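Side-chain contacts in beta-phosphoglucomutase (Bacteroides vulgatus, PDB 3DV9), which probably interconverts beta-glucose 1-phosphate and glucose 6-phosphate, as a magnesium-binding member of the haloacid dehalogenase superfamily: residues 107-112 and 144-149; 45-50 and 98-103; 193-198 and 203-208. All coordinates share one frame; numbering follows the deposited sequence. Where two conformers were deposited one is given.

Contact 1 (107-112 and 144-149)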
ATOM      1  N   ALA A 107      10.363   5.817  11.365  1.00 26.95           N
ATOM      2  CA  ALA A 107      10.249   6.302   9.984  1.00 24.87           C
ATOM      3  C   ALA A 107       9.616   7.668  10.024  1.00 23.49           C
ATOM      4  O   ALA A 107       8.657   7.893  10.797  1.00 24.62           O
ATOM      5  CB  ALA A 107       9.408   5.345   9.143  1.00 23.70           C
ATOM      6  N   GLU A 108      10.152   8.585   9.219  1.00 21.07           N
ATOM      7  CA  GLU A 108       9.505   9.882   8.992  1.00 20.24           C
ATOM      8  C   GLU A 108       8.128   9.757   8.337  1.00 19.08           C
ATOM      9  O   GLU A 108       7.882   8.847   7.560  1.00 17.68           O
ATOM     10  CB  GLU A 108      10.366  10.749   8.095  1.00 20.55           C
ATOM     11  CG  GLU A 108      11.552  11.311   8.824  1.00 22.25           C
ATOM     12  CD  GLU A 108      12.399  12.233   7.975  1.00 23.94           C
ATOM     13  OE1 GLU A 108      12.197  12.318   6.733  1.00 23.00           O
ATOM     14  OE2 GLU A 108      13.295  12.852   8.565  1.00 24.09           O
ATOM     15  N   ARG A 109       7.239  10.699   8.625  1.00 17.07           N
ATOM     16  CA  ARG A 109       6.026  10.848   7.758  1.00 17.80           C
ATOM     17  C   ARG A 109       6.479  11.222   6.339  1.00 17.74           C
ATOM     18  O   ARG A 109       7.479  11.957   6.144  1.00 17.74           O
ATOM     19  CB  ARG A 109       5.107  11.967   8.241  1.00 18.48           C
ATOM     20  CG  ARG A 109       4.544  11.771   9.635  1.00 19.59           C
ATOM     21  CD  ARG A 109       3.752  13.032  10.006  1.00 20.98           C
ATOM     22  NE  ARG A 109       4.589  14.219  10.208  1.00 21.44           N
ATOM     23  CZ  ARG A 109       5.371  14.439  11.272  1.00 23.50           C
ATOM     24  NH1 ARG A 109       6.090  15.563  11.336  1.00 23.70           N
ATOM     25  NH2 ARG A 109       5.466  13.560  12.265  1.00 22.51           N
HETATM   26  N   MSE A 110       5.762  10.711   5.352  1.00 17.71           N
HETATM   27  CA  MSE A 110       6.006  11.130   3.963  1.00 17.98           C
HETATM   28  C   MSE A 110       5.553  12.580   3.856  1.00 18.09           C
HETATM   29  O   MSE A 110       4.433  12.880   4.236  1.00 17.89           O
HETATM   30  CB  MSE A 110       5.180  10.304   2.976  1.00 18.75           C
HETATM   31  CG  MSE A 110       5.903   9.148   2.415  1.00 22.54           C
HETATM   32 SE   MSE A 110       7.564   9.485   1.423  0.70 19.40          SE
HETATM   33  CE  MSE A 110       7.861   7.567   1.201  1.00 20.74           C
ATOM     34  N   PRO A 111       6.413  13.477   3.323  1.00 18.12           N
ATOM     35  CA  PRO A 111       5.941  14.825   3.057  1.00 18.63           C
ATOM     36  C   PRO A 111       4.702  14.762   2.146  1.00 18.35           C
ATOM     37  O   PRO A 111       4.625  13.932   1.218  1.00 17.92           O
ATOM     38  CB  PRO A 111       7.111  15.463   2.300  1.00 19.52           C
ATOM     39  CG  PRO A 111       8.324  14.786   2.921  1.00 20.75           C
ATOM     40  CD  PRO A 111       7.825  13.335   2.919  1.00 19.24           C
ATOM     41  N   GLY A 112       3.732  15.614   2.453  1.00 17.57           N
ATOM     42  CA  GLY A 112       2.464  15.646   1.747  1.00 16.43           C
ATOM     43  C   GLY A 112       1.411  14.739   2.350  1.00 18.02           C
ATOM     44  O   GLY A 112       0.236  14.995   2.155  1.00 17.35           O
ATOM     45  N   HIS A 144      -0.052   9.395  16.617  1.00 20.61           N
ATOM     46  CA  HIS A 144       0.957  10.399  16.932  0.60 21.26           C
ATOM     47  C   HIS A 144       1.353  11.240  15.695  1.00 20.64           C
ATOM     48  O   HIS A 144       1.813  12.393  15.813  1.00 20.73           O
ATOM     49  CB  HIS A 144       2.175   9.618  17.446  0.60 22.04           C
ATOM     50  CG  HIS A 144       3.381  10.451  17.727  0.60 23.25           C
ATOM     51  ND1 HIS A 144       3.394  11.451  18.676  0.60 24.82           N
ATOM     52  CD2 HIS A 144       4.629  10.404  17.212  0.60 23.25           C
ATOM     53  CE1 HIS A 144       4.598  11.996  18.724  0.60 26.45           C
ATOM     54  NE2 HIS A 144       5.369  11.379  17.845  0.60 25.34           N
ATOM     55  N   ASN A 145       1.243  10.622  14.517  1.00 19.54           N
ATOM     56  CA  ASN A 145       1.714  11.238  13.271  1.00 18.51           C
ATOM     57  C   ASN A 145       0.585  11.814  12.440  1.00 18.00           C
ATOM     58  O   ASN A 145       0.776  12.744  11.698  1.00 18.70           O
ATOM     59  CB  ASN A 145       2.553  10.267  12.454  1.00 19.12           C
ATOM     60  CG  ASN A 145       3.884  10.058  13.053  1.00 20.68           C
ATOM     61  OD1 ASN A 145       4.833  10.773  12.727  1.00 17.46           O
ATOM     62  ND2 ASN A 145       3.977   9.102  13.974  1.00 22.95           N
ATOM     63  N   PHE A 146      -0.605  11.233  12.580  1.00 18.51           N
ATOM     64  CA  PHE A 146      -1.790  11.664  11.814  1.00 18.95           C
ATOM     65  C   PHE A 146      -2.966  11.819  12.801  1.00 19.56           C
ATOM     66  O   PHE A 146      -3.902  10.983  12.799  1.00 18.47           O
ATOM     67  CB  PHE A 146      -2.079  10.617  10.690  1.00 18.90           C
ATOM     68  CG  PHE A 146      -0.872  10.334   9.820  1.00 16.77           C
ATOM     69  CD1 PHE A 146      -0.425  11.281   8.902  1.00 18.60           C
ATOM     70  CD2 PHE A 146      -0.153   9.134   9.957  1.00 15.59           C
ATOM     71  CE1 PHE A 146       0.731  11.025   8.090  1.00 19.24           C
ATOM     72  CE2 PHE A 146       0.988   8.863   9.184  1.00 16.02           C
ATOM     73  CZ  PHE A 146       1.449   9.811   8.246  1.00 17.77           C
ATOM     74  N   PRO A 147      -2.907  12.846  13.657  1.00 20.05           N
ATOM     75  CA  PRO A 147      -3.805  12.867  14.823  1.00 19.63           C
ATOM     76  C   PRO A 147      -5.298  12.930  14.431  1.00 20.56           C
ATOM     77  O   PRO A 147      -5.725  13.802  13.646  1.00 21.49           O
ATOM     78  CB  PRO A 147      -3.361  14.125  15.619  1.00 21.19           C
ATOM     79  CG  PRO A 147      -2.020  14.476  15.109  1.00 19.91           C
ATOM     80  CD  PRO A 147      -2.017  14.028  13.646  1.00 19.80           C
ATOM     81  N   GLY A 148      -6.071  11.965  14.930  1.00 20.75           N
ATOM     82  CA  GLY A 148      -7.501  11.876  14.671  1.00 20.29           C
ATOM     83  C   GLY A 148      -7.918  11.509  13.252  1.00 20.00           C
ATOM     84  O   GLY A 148      -9.105  11.610  12.911  1.00 19.03           O
ATOM     85  N   ILE A 149      -6.962  11.072  12.428  1.00 20.59           N
ATOM     86  CA  ILE A 149      -7.251  10.789  11.011  1.00 20.25           C
ATOM     87  C   ILE A 149      -7.805   9.373  10.855  1.00 20.86           C
ATOM     88  O   ILE A 149      -8.818   9.186  10.175  1.00 21.60           O
ATOM     89  CB  ILE A 149      -5.995  10.984  10.094  1.00 19.71           C
ATOM     90  CG1 ILE A 149      -5.481  12.447  10.194  1.00 21.67           C
ATOM     91  CG2 ILE A 149      -6.257  10.454   8.617  1.00 21.85           C
ATOM     92  CD1 ILE A 149      -6.466  13.485   9.714  1.00 26.36           C
TER
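Arg109 and Asn145 supply the polar part of this contact. One N-H of Arg109 NH2 is given to Asn145 OD1 over 2.9 Å, with a moderately bent N-H...O angle of 148°. The oxygen sits at the edge of the guanidinium and close to its plane, whereas the donor is tilted out of the carbonyl plane of the amide, and the two flat groups are turned 36° against each other. A bend at chi3 (-69°) folds the arginine chain back so that the edge of the guanidinium, at NH2, meets the amide oxygen. The other end of the amide is held as well: Asn145 ND2 bonds to Arg141 O, so both polar atoms of this buried side chain have partners.

Segment 107-112 is the return linker from the helical cap to the Rossmann-like core, running from helix 87-101 to helix 113-122. Backbone bonds from Glu108 to Asp36 and from Met110 to Leu34 pair it with the outgoing linker, while segment 144-149 ends helix 139-145 of the core.

Apolar and van der Waals contacts make up the remainder. The methylenes of Arg109 lie against Asn145, with CD 3.4 Å from Asn145 O and CG 3.8 Å from Asn145 CB. Arg109 CG also approaches Phe146 CZ obliquely at 3.9 Å. Asn145 CB covers one face of that ring near its rim. Beyond the two segments, Phe146 meets Phe35 edge-to-face and packs on Leu114 and Leu117 of helix 113-122.

Contact 2 (45-50 and 98-103); sequences WHKIMK and TEEFNK
In the helical cap of this haloacid dehalogenase-like protein, helix 38-51 meets the end of helix 87-101 where Lys47 and Ile48 close on Glu100. The apolar share falls to Ile48, whose CG1 lies 3.8 Å from Glu100 CB while its CD1 reaches the same methylene. Beyond CB the glutamate turns: CG is anti to the backbone N (chi1 -170°), and a bend at chi2 (61°) swings the carboxylate toward Lys47. The lysine comes in fully extended and crosses it at about a right angle, forming a salt bridge, NZ to Glu100 OE2 at 3.1 Å, whose hydrogen bond is weak. Lys103, in one of its two conformers, takes the other oxygen, with NZ 2.8 Å from Glu100 OE1 on the syn side, 25° out of the carboxylate plane. The carboxylate then stands between Lys47 NZ and Lys103 NZ, 5.4 Å apart. Replacing Glu100 with an alanine would probably leave Lys47, and Lys103 in this conformer, without their shared counter-ion and uncover part of Ile48. Farther along the same helix pair, Trp45 and Met49 pack on Ile93 and Ile48 on Ala96. Both helices belong to the alpha-helical cap found in this branch of the superfamily.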
ATOM      1  N   TRP A  45      15.163  -6.661   5.771  1.00 24.05           N
ATOM      2  CA  TRP A  45      14.865  -7.932   5.119  1.00 23.32           C
ATOM      3  C   TRP A  45      16.152  -8.490   4.516  1.00 22.19           C
ATOM      4  O   TRP A  45      16.445  -9.682   4.676  1.00 22.25           O
ATOM      5  CB  TRP A  45      13.842  -7.780   4.009  1.00 22.96           C
ATOM      6  CG  TRP A  45      12.456  -7.991   4.450  1.00 23.65           C
ATOM      7  CD1 TRP A  45      11.462  -7.037   4.546  1.00 23.82           C
ATOM      8  CD2 TRP A  45      11.868  -9.224   4.878  1.00 25.14           C
ATOM      9  NE1 TRP A  45      10.296  -7.615   4.978  1.00 23.91           N
ATOM     10  CE2 TRP A  45      10.515  -8.956   5.189  1.00 25.57           C
ATOM     11  CE3 TRP A  45      12.352 -10.537   5.012  1.00 23.65           C
ATOM     12  CZ2 TRP A  45       9.638  -9.957   5.650  1.00 25.17           C
ATOM     13  CZ3 TRP A  45      11.482 -11.525   5.442  1.00 24.86           C
ATOM     14  CH2 TRP A  45      10.144 -11.230   5.771  1.00 25.03           C
ATOM     15  N   HIS A  46      16.905  -7.635   3.822  1.00 22.91           N
ATOM     16  CA  HIS A  46      18.114  -8.080   3.133  1.00 23.70           C
ATOM     17  C   HIS A  46      19.120  -8.702   4.124  1.00 23.99           C
ATOM     18  O   HIS A  46      19.661  -9.813   3.904  1.00 23.87           O
ATOM     19  CB  HIS A  46      18.781  -6.917   2.403  1.00 23.94           C
ATOM     20  CG  HIS A  46      20.167  -7.246   1.962  1.00 26.82           C
ATOM     21  ND1 HIS A  46      20.427  -8.187   0.991  1.00 28.55           N
ATOM     22  CD2 HIS A  46      21.366  -6.807   2.398  1.00 29.90           C
ATOM     23  CE1 HIS A  46      21.733  -8.294   0.832  1.00 31.25           C
ATOM     24  NE2 HIS A  46      22.324  -7.483   1.687  1.00 32.39           N
ATOM     25  N   LYS A  47      19.356  -7.975   5.211  1.00 24.60           N
ATOM     26  CA  LYS A  47      20.329  -8.358   6.222  1.00 25.83           C
ATOM     27  C   LYS A  47      19.919  -9.614   6.996  1.00 25.78           C
ATOM     28  O   LYS A  47      20.759 -10.486   7.238  1.00 25.13           O
ATOM     29  CB  LYS A  47      20.547  -7.179   7.169  1.00 27.43           C
ATOM     30  CG  LYS A  47      21.538  -7.409   8.306  1.00 30.05           C
ATOM     31  CD  LYS A  47      21.650  -6.139   9.134  1.00 35.07           C
ATOM     32  CE  LYS A  47      22.390  -6.383  10.420  1.00 38.41           C
ATOM     33  NZ  LYS A  47      22.916  -5.085  10.920  1.00 39.56           N
ATOM     34  N   ILE A  48      18.636  -9.702   7.379  1.00 23.92           N
ATOM     35  CA  ILE A  48      18.144 -10.843   8.132  1.00 22.98           C
ATOM     36  C   ILE A  48      18.100 -12.119   7.272  1.00 22.38           C
ATOM     37  O   ILE A  48      18.459 -13.198   7.718  1.00 21.41           O
ATOM     38  CB  ILE A  48      16.768 -10.528   8.766  1.00 23.51           C
ATOM     39  CG1 ILE A  48      16.924  -9.478   9.861  1.00 24.36           C
ATOM     40  CG2 ILE A  48      16.076 -11.815   9.283  1.00 23.16           C
ATOM     41  CD1 ILE A  48      18.208  -9.636  10.682  1.00 27.59           C
HETATM   42  N   MSE A  49      17.627 -11.992   6.045  1.00 21.88           N
HETATM   43  CA  MSE A  49      17.671 -13.100   5.095  1.00 22.24           C
HETATM   44  C   MSE A  49      19.089 -13.618   4.908  1.00 21.86           C
HETATM   45  O   MSE A  49      19.302 -14.829   4.888  1.00 22.61           O
HETATM   46  CB  MSE A  49      17.042 -12.683   3.754  1.00 21.26           C
HETATM   47  CG  MSE A  49      15.500 -12.565   3.859  1.00 20.70           C
HETATM   48 SE   MSE A  49      14.644 -14.289   4.245  0.70 23.24          SE
HETATM   49  CE  MSE A  49      14.561 -15.005   2.436  1.00 22.77           C
ATOM     50  N   LYS A  50      20.055 -12.703   4.811  1.00 22.66           N
ATOM     51  CA  LYS A  50      21.490 -13.078   4.695  1.00 23.61           C
ATOM     52  C   LYS A  50      21.954 -13.899   5.908  1.00 22.85           C
ATOM     53  O   LYS A  50      22.671 -14.905   5.751  1.00 23.95           O
ATOM     54  CB  LYS A  50      22.365 -11.823   4.522  1.00 23.88           C
ATOM     55  CG  LYS A  50      23.834 -12.106   4.281  1.00 28.10           C
ATOM     56  CD  LYS A  50      24.576 -10.787   4.057  1.00 33.20           C
ATOM     57  CE  LYS A  50      26.093 -10.949   3.858  1.00 38.62           C
ATOM     58  NZ  LYS A  50      26.519 -11.084   2.424  1.00 41.54           N
ATOM     59  N   THR A  98      11.789  -8.217  12.491  1.00 37.17           N
ATOM     60  CA  THR A  98      11.070  -7.269  13.346  1.00 37.71           C
ATOM     61  C   THR A  98      12.060  -6.542  14.274  1.00 37.70           C
ATOM     62  O   THR A  98      12.070  -5.301  14.334  1.00 38.09           O
ATOM     63  CB  THR A  98       9.969  -8.007  14.186  1.00 37.50           C
ATOM     64  OG1 THR A  98       8.992  -8.564  13.296  1.00 38.84           O
ATOM     65  CG2 THR A  98       9.264  -7.062  15.142  1.00 38.42           C
ATOM     66  N   GLU A  99      12.894  -7.331  14.964  1.00 37.19           N
ATOM     67  CA  GLU A  99      13.901  -6.814  15.892  0.60 37.31           C
ATOM     68  C   GLU A  99      14.904  -5.918  15.179  1.00 36.28           C
ATOM     69  O   GLU A  99      15.329  -4.900  15.719  1.00 36.34           O
ATOM     70  CB  GLU A  99      14.635  -7.973  16.592  0.60 37.03           C
ATOM     71  CG  GLU A  99      15.665  -7.547  17.657  0.60 38.83           C
ATOM     72  CD  GLU A  99      16.116  -8.668  18.597  0.60 38.85           C
ATOM     73  OE1 GLU A  99      15.467  -9.739  18.650  0.60 41.81           O
ATOM     74  OE2 GLU A  99      17.123  -8.468  19.320  0.60 41.21           O
ATOM     75  N   GLU A 100      15.290  -6.315  13.966  1.00 35.24           N
ATOM     76  CA  GLU A 100      16.263  -5.553  13.189  1.00 34.40           C
ATOM     77  C   GLU A 100      15.706  -4.191  12.753  1.00 34.24           C
ATOM     78  O   GLU A 100      16.396  -3.170  12.852  1.00 33.43           O
ATOM     79  CB  GLU A 100      16.734  -6.353  11.967  1.00 33.90           C
ATOM     80  CG  GLU A 100      17.911  -5.731  11.232  1.00 34.46           C
ATOM     81  CD  GLU A 100      19.164  -5.588  12.085  1.00 36.70           C
ATOM     82  OE1 GLU A 100      19.326  -6.345  13.069  1.00 37.74           O
ATOM     83  OE2 GLU A 100      19.998  -4.713  11.755  1.00 37.03           O
ATOM     84  N   PHE A 101      14.472  -4.195  12.251  1.00 34.65           N
ATOM     85  CA  PHE A 101      13.789  -2.951  11.878  1.00 34.52           C
ATOM     86  C   PHE A 101      13.755  -2.003  13.079  1.00 34.94           C
ATOM     87  O   PHE A 101      14.041  -0.805  12.944  1.00 35.51           O
ATOM     88  CB  PHE A 101      12.354  -3.236  11.428  1.00 34.45           C
ATOM     89  CG  PHE A 101      11.602  -2.001  10.938  1.00 32.77           C
ATOM     90  CD1 PHE A 101      11.520  -1.727   9.583  1.00 30.33           C
ATOM     91  CD2 PHE A 101      10.964  -1.131  11.834  1.00 32.65           C
ATOM     92  CE1 PHE A 101      10.840  -0.604   9.113  1.00 30.79           C
ATOM     93  CE2 PHE A 101      10.280   0.003  11.369  1.00 31.52           C
ATOM     94  CZ  PHE A 101      10.220   0.266   9.999  1.00 32.28           C
ATOM     95  N   ASN A 102      13.405  -2.546  14.242  1.00 35.13           N
ATOM     96  CA  ASN A 102      13.257  -1.741  15.469  1.00 34.42           C
ATOM     97  C   ASN A 102      14.555  -1.144  16.012  1.00 34.52           C
ATOM     98  O   ASN A 102      14.529  -0.406  17.014  1.00 34.92           O
ATOM     99  CB  ASN A 102      12.483  -2.512  16.544  1.00 34.68           C
ATOM    100  CG  ASN A 102      11.017  -2.689  16.177  1.00 34.78           C
ATOM    101  OD1 ASN A 102      10.434  -1.854  15.475  1.00 34.77           O
ATOM    102  ND2 ASN A 102      10.424  -3.787  16.619  1.00 33.47           N
ATOM    103  N   LYS A 103      15.676  -1.443  15.343  1.00 33.65           N
ATOM    104  CA  LYS A 103      16.918  -0.781  15.715  0.50 33.41           C
ATOM    105  C   LYS A 103      16.813   0.666  15.259  0.50 33.20           C
ATOM    106  O   LYS A 103      17.532   1.536  15.752  0.50 33.16           O
ATOM    107  CB  LYS A 103      18.152  -1.505  15.164  0.50 33.07           C
ATOM    108  CG  LYS A 103      18.530  -2.712  16.017  0.50 33.30           C
ATOM    109  CD  LYS A 103      19.475  -3.696  15.324  0.50 32.43           C
ATOM    110  CE  LYS A 103      19.463  -5.014  16.136  0.50 31.65           C
ATOM    111  NZ  LYS A 103      20.417  -6.021  15.591  0.50 31.08           N
TER

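Contact 3 (193-198 and 203-208)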
ATOM      1  N   LEU A 193       3.043  -4.866  -6.249  1.00 19.50           N
ATOM      2  CA  LEU A 193       2.091  -5.895  -5.751  1.00 19.40           C
ATOM      3  C   LEU A 193       0.866  -5.266  -5.067  1.00 19.76           C
ATOM      4  O   LEU A 193      -0.238  -5.815  -5.129  1.00 19.55           O
ATOM      5  CB  LEU A 193       2.764  -6.855  -4.777  1.00 20.61           C
ATOM      6  CG  LEU A 193       3.890  -7.713  -5.373  1.00 21.57           C
ATOM      7  CD1 LEU A 193       4.581  -8.470  -4.264  1.00 22.79           C
ATOM      8  CD2 LEU A 193       3.377  -8.646  -6.446  1.00 23.39           C
ATOM      9  N   GLY A 194       1.068  -4.078  -4.491  1.00 19.61           N
ATOM     10  CA  GLY A 194      -0.018  -3.258  -3.900  1.00 19.40           C
ATOM     11  C   GLY A 194      -0.975  -2.747  -4.979  1.00 19.12           C
ATOM     12  O   GLY A 194      -2.192  -2.850  -4.834  1.00 18.42           O
ATOM     13  N   VAL A 195      -0.407  -2.225  -6.066  1.00 19.02           N
ATOM     14  CA  VAL A 195      -1.185  -1.760  -7.205  1.00 18.17           C
ATOM     15  C   VAL A 195      -2.000  -2.948  -7.736  1.00 18.34           C
ATOM     16  O   VAL A 195      -3.185  -2.828  -7.992  1.00 18.13           O
ATOM     17  CB  VAL A 195      -0.318  -1.146  -8.304  1.00 17.80           C
ATOM     18  CG1 VAL A 195      -1.160  -0.847  -9.521  1.00 18.69           C
ATOM     19  CG2 VAL A 195       0.306   0.183  -7.757  1.00 14.94           C
ATOM     20  N   GLN A 196      -1.333  -4.092  -7.892  1.00 18.24           N
ATOM     21  CA  GLN A 196      -2.005  -5.295  -8.423  1.00 19.31           C
ATOM     22  C   GLN A 196      -3.228  -5.668  -7.574  1.00 19.93           C
ATOM     23  O   GLN A 196      -4.294  -6.023  -8.123  1.00 20.42           O
ATOM     24  CB  GLN A 196      -0.998  -6.455  -8.465  1.00 20.29           C
ATOM     25  CG  GLN A 196      -1.575  -7.657  -9.166  1.00 23.34           C
ATOM     26  CD  GLN A 196      -0.588  -8.795  -9.278  1.00 28.57           C
ATOM     27  OE1 GLN A 196       0.636  -8.598  -9.241  1.00 27.64           O
ATOM     28  NE2 GLN A 196      -1.117  -9.998  -9.398  1.00 31.56           N
ATOM     29  N   ALA A 197      -3.058  -5.613  -6.249  1.00 18.77           N
ATOM     30  CA  ALA A 197      -4.139  -5.939  -5.278  1.00 19.18           C
ATOM     31  C   ALA A 197      -5.315  -4.962  -5.428  1.00 19.09           C
ATOM     32  O   ALA A 197      -6.481  -5.401  -5.444  1.00 18.78           O
ATOM     33  CB  ALA A 197      -3.611  -5.906  -3.844  1.00 18.59           C
ATOM     34  N   GLY A 198      -5.018  -3.660  -5.515  1.00 17.98           N
ATOM     35  CA  GLY A 198      -6.070  -2.631  -5.641  1.00 18.19           C
ATOM     36  C   GLY A 198      -6.848  -2.846  -6.946  1.00 18.68           C
ATOM     37  O   GLY A 198      -8.071  -2.787  -6.974  1.00 19.48           O
ATOM     38  N   ILE A 203     -11.032  -1.435  -7.531  1.00 18.77           N
ATOM     39  CA  ILE A 203     -11.099  -0.049  -7.022  1.00 20.63           C
ATOM     40  C   ILE A 203     -10.124   0.778  -7.842  1.00 19.88           C
ATOM     41  O   ILE A 203      -9.048   0.305  -8.177  1.00 19.39           O
ATOM     42  CB  ILE A 203     -10.653   0.038  -5.543  1.00 21.05           C
ATOM     43  CG1 ILE A 203     -11.409  -1.010  -4.677  1.00 20.50           C
ATOM     44  CG2 ILE A 203     -10.727   1.517  -4.991  1.00 19.30           C
ATOM     45  CD1 ILE A 203     -10.721  -1.290  -3.318  1.00 21.75           C
ATOM     46  N   PHE A 204     -10.532   2.000  -8.151  1.00 19.44           N
ATOM     47  CA  PHE A 204      -9.709   2.944  -8.872  1.00 18.70           C
ATOM     48  C   PHE A 204      -8.408   3.100  -8.073  1.00 19.56           C
ATOM     49  O   PHE A 204      -8.425   3.413  -6.897  1.00 18.40           O
ATOM     50  CB  PHE A 204     -10.462   4.272  -9.048  1.00 19.68           C
ATOM     51  CG  PHE A 204      -9.719   5.270  -9.888  1.00 18.83           C
ATOM     52  CD1 PHE A 204     -10.057   5.439 -11.247  1.00 20.44           C
ATOM     53  CD2 PHE A 204      -8.726   6.099  -9.319  1.00 20.86           C
ATOM     54  CE1 PHE A 204      -9.379   6.350 -12.048  1.00 20.33           C
ATOM     55  CE2 PHE A 204      -8.057   7.038 -10.124  1.00 18.99           C
ATOM     56  CZ  PHE A 204      -8.404   7.178 -11.486  1.00 19.22           C
ATOM     57  N   THR A 205      -7.291   2.805  -8.736  1.00 18.46           N
ATOM     58  CA  THR A 205      -6.016   2.631  -8.046  1.00 18.71           C
ATOM     59  C   THR A 205      -5.018   3.673  -8.502  1.00 19.52           C
ATOM     60  O   THR A 205      -4.732   3.786  -9.714  1.00 20.11           O
ATOM     61  CB  THR A 205      -5.478   1.145  -8.149  1.00 18.47           C
ATOM     62  OG1 THR A 205      -6.373   0.274  -7.436  1.00 19.27           O
ATOM     63  CG2 THR A 205      -4.044   1.015  -7.536  1.00 20.18           C
ATOM     64  N   ILE A 206      -4.477   4.428  -7.540  1.00 18.68           N
ATOM     65  CA  ILE A 206      -3.502   5.483  -7.839  1.00 18.49           C
ATOM     66  C   ILE A 206      -2.137   5.047  -7.342  1.00 18.09           C
ATOM     67  O   ILE A 206      -1.931   4.745  -6.134  1.00 18.28           O
ATOM     68  CB  ILE A 206      -3.922   6.852  -7.207  1.00 17.55           C
ATOM     69  CG1 ILE A 206      -5.221   7.378  -7.825  1.00 20.29           C
ATOM     70  CG2 ILE A 206      -2.731   7.895  -7.276  1.00 19.15           C
ATOM     71  CD1 ILE A 206      -5.840   8.470  -6.954  1.00 22.95           C
ATOM     72  N   ALA A 207      -1.160   5.006  -8.257  1.00 16.48           N
ATOM     73  CA  ALA A 207       0.216   4.738  -7.857  1.00 18.19           C
ATOM     74  C   ALA A 207       0.931   6.052  -7.532  1.00 17.54           C
ATOM     75  O   ALA A 207       0.766   7.052  -8.211  1.00 20.07           O
ATOM     76  CB  ALA A 207       1.018   4.017  -8.951  1.00 17.98           C
ATOM     77  N   VAL A 208       1.727   6.007  -6.482  1.00 16.68           N
ATOM     78  CA  VAL A 208       2.593   7.144  -6.128  1.00 16.86           C
ATOM     79  C   VAL A 208       3.969   6.531  -5.969  1.00 18.32           C
ATOM     80  O   VAL A 208       4.210   5.700  -5.058  1.00 17.62           O
ATOM     81  CB  VAL A 208       2.136   7.818  -4.780  1.00 17.83           C
ATOM     82  CG1 VAL A 208       3.065   9.000  -4.423  1.00 19.64           C
ATOM     83  CG2 VAL A 208       0.635   8.246  -4.788  1.00 19.16           C
TER
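Gly198 and Thr205 form the tight end of this contact. Thr205 OG1 lies 3.2 Å from Gly198 C, pressed against the helix backbone. A beta carbon built on Gly198 would come within 2.5 Å of Thr205 OG1, a clash, so the closeness depends on the glycine. The hydroxyl is not bonded to the helix: it donates to Ile203 O over 2.8 Å, from above the carbonyl plane. With OG1 anti to the carbonyl carbon (chi1 -66°), it can bend back to its own strand while still lying against the glycine backbone. A backbone bond closes the same end, from Ile203 N to Gly198 O; it is nearly straight at 167° but weak, with 3.3 Å between the two atoms.

These elements belong to the beta-alpha-beta crossover of strand 185-189, helix 192-200 and strand 204-208, in the Rossmann-like sheet of the haloacid dehalogenase fold. The helix runs back almost antiparallel to strand 204-208, and the short-segment axes come within 8.3 Å. The first strand leads to Asn190, one of the magnesium ligands.

Farther along, the packing is looser and mostly apolar. Val195 CG1 meets Thr205 CG2 at 4.0 Å, the two side chains meeting at a slant, and this methyl also rests by Val195 O. The other branch of the valine, CG2, faces Ala207 CB at 4.1 Å. All five touching residues are nevertheless buried; the partly exposed side belongs to Leu193 and to Gln196, whose beta carbon points away from the strand. Across the sheet, Ile206 packs on Phe233 and Leu240 of helix 230-244, giving strand 204-208 a helix on each face.

Overall arrangement
The three contacts sample cap, linker and core. Contact 3 is the most central, with its centre about 8 Å from that of the chain, and it joins a helix to a sheet strand through small aliphatic groups and backbone. Contact 2 is the most peripheral, about 20 Å out; it joins two cap helices and combines a salt-bridge network near the surface with one buried isoleucine. Contact 1, about 15 Å out, sets an exposed arginine against a buried asparagine and a buried ring. No secondary-structure element is shared and none of the contacts touch, but contacts 1 and 2 adjoin in sequence: the chain passes from 98-103 in the cap directly towards linker 107-112.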